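Side-chain contact in small nuclear ribonucleoprotein homolog (Pyrobaculum aerophilum, PDB 1M5Q), which probably binds RNA as an Sm-like archaeal protein that assembles into a 14-mer: residues V95-G98 and R102-E105. Residues are numbered along the deposited sequence; the frame is centred on the assembly and turned at random.
Sequences VLIG and RVSE. With ACY (acetic acid), chain B.
Val95 and Val103 face each other as an antiparallel hydrogen-bonded pair in the beta hairpin of strands 94-97 and 101-104, whose short segments have axes that come within 4.9 Å and run 158° apart in direction. These are the two central strands of the antiparallel sheet in the C-terminal domain that augments the Sm fold. Two backbone bonds of 2.9 Å join the pair: Val95 N reaches Val103 O nearly straight (173°), and the return bond from Val103 N to Val95 O is more bent.

How a two-faced sheet divides its work is plain from the side chains. On one face, Val95 and Val103 lie abreast; helix 71-81 covers both, Met71 touching each, while Phe122 of helix 113-127 reaches Val103. Ile97 extends this apolar layer. With its CG1 beside the backbone N (chi1 -61°) and the chain then extended, it carries CD1 slantwise to Val103 CG2, 4.1 Å away.

The other face bears Leu96 and Arg102, a non-hydrogen-bonded pair, and meets a second subunit, whose Pro113 packs on Leu96 and whose Phe82 packs on Arg102. Leu96 lays CD2 against the aliphatic stem of the arginine, 3.9 Å from Arg102 CG. That stem stays extended as far as NE, taking the guanidinium well past the leucine. There the group grips an acetic acid, probably from the crystallisation liquor, which also bonds to Thr92 OG1, while Arg102 NH2 further donates to the carbonyl of Ile81 of the second subunit, which helps fix the rotation of the guanidinium at the interface. The ligand's carboxyl carbon lies in the guanidinium plane at its edge, making a two-pronged grip: Arg102 NE to OXT of the acid at 2.8 Å, nearly straight, and Arg102 NH2 to its O, also at 2.8 Å.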
loop_
_atom_site.group_PDB
_atom_site.type_symbol
_atom_site.label_atom_id
_atom_site.label_comp_id
_atom_site.label_asym_id
_atom_site.label_seq_id
_atom_site.Cartn_x
_atom_site.Cartn_y
_atom_site.Cartn_z
ATOM N N VAL H 95 36.726 -11.828 -28.821
ATOM C CA VAL H 95 37.306 -12.434 -30.014
ATOM C C VAL H 95 37.306 -11.394 -31.133
ATOM O O VAL H 95 36.257 -10.807 -31.431
ATOM C CB VAL H 95 36.498 -13.691 -30.469
ATOM C CG1 VAL H 95 37.028 -14.202 -31.864
ATOM C CG2 VAL H 95 36.680 -14.825 -29.459
ATOM N N LEU H 96 38.473 -11.148 -31.724
ATOM C CA LEU H 96 38.559 -10.202 -32.855
ATOM C C LEU H 96 38.613 -10.998 -34.182
ATOM O O LEU H 96 39.269 -12.040 -34.254
ATOM C CB LEU H 96 39.807 -9.308 -32.721
ATOM C CG LEU H 96 39.900 -8.504 -31.407
ATOM C CD1 LEU H 96 41.262 -7.847 -31.312
ATOM C CD2 LEU H 96 38.799 -7.448 -31.319
ATOM N N ILE H 97 37.914 -10.533 -35.215
ATOM C CA ILE H 97 37.889 -11.225 -36.515
ATOM C C ILE H 97 38.286 -10.154 -37.528
ATOM O O ILE H 97 37.533 -9.199 -37.784
ATOM C CB ILE H 97 36.479 -11.794 -36.799
ATOM C CG1 ILE H 97 36.121 -12.817 -35.696
ATOM C CG2 ILE H 97 36.424 -12.443 -38.181
ATOM C CD1 ILE H 97 34.725 -13.387 -35.775
ATOM N N GLY H 98 39.481 -10.279 -38.092
ATOM C CA GLY H 98 39.917 -9.223 -39.010
ATOM C C GLY H 98 40.102 -7.950 -38.187
ATOM O O GLY H 98 40.279 -8.005 -36.967
ATOM N N ARG H 102 34.309 -7.412 -33.879
ATOM C CA ARG H 102 34.668 -7.722 -32.494
ATOM C C ARG H 102 33.479 -8.422 -31.884
ATOM O O ARG H 102 32.375 -8.014 -32.092
ATOM C CB ARG H 102 34.972 -6.400 -31.761
ATOM C CG ARG H 102 35.129 -6.507 -30.253
ATOM C CD ARG H 102 35.444 -5.115 -29.677
ATOM N NE ARG H 102 35.784 -5.230 -28.269
ATOM C CZ ARG H 102 34.885 -5.316 -27.284
ATOM N NH1 ARG H 102 33.566 -5.293 -27.543
ATOM N NH2 ARG H 102 35.310 -5.419 -26.020
ATOM N N VAL H 103 33.712 -9.494 -31.158
ATOM C CA VAL H 103 32.646 -10.276 -30.545
ATOM C C VAL H 103 32.923 -10.491 -29.033
ATOM O O VAL H 103 33.975 -10.996 -28.664
ATOM C CB VAL H 103 32.535 -11.723 -31.172
ATOM C CG1 VAL H 103 31.259 -12.355 -30.682
ATOM C CG2 VAL H 103 32.572 -11.695 -32.742
ATOM N N SER H 104 31.962 -10.119 -28.193
ATOM C CA SER H 104 32.051 -10.259 -26.746
ATOM C C SER H 104 30.995 -11.314 -26.416
ATOM O O SER H 104 30.268 -11.745 -27.325
ATOM C CB SER H 104 31.688 -8.933 -26.063
ATOM O OG SER H 104 30.279 -8.699 -26.185
ATOM N N GLU H 105 30.879 -11.706 -25.143
ATOM C CA GLU H 105 29.896 -12.712 -24.788
ATOM C C GLU H 105 28.471 -12.211 -24.942
ATOM O O GLU H 105 27.535 -12.998 -24.844
ATOM C CB GLU H 105 30.110 -13.302 -23.361
ATOM C CG GLU H 105 30.183 -12.307 -22.227
ATOM C CD GLU H 105 30.274 -12.960 -20.820
ATOM O OE1 GLU H 105 30.923 -14.018 -20.655
ATOM O OE2 GLU H 105 29.705 -12.393 -19.853
HETATM C C ACY B . 38.684 -5.944 -26.796
HETATM O O ACY B . 37.994 -6.189 -25.693
HETATM O OXT ACY B . 38.514 -4.955 -27.650
HETATM C CH3 ACY B . 39.773 -6.950 -27.033
#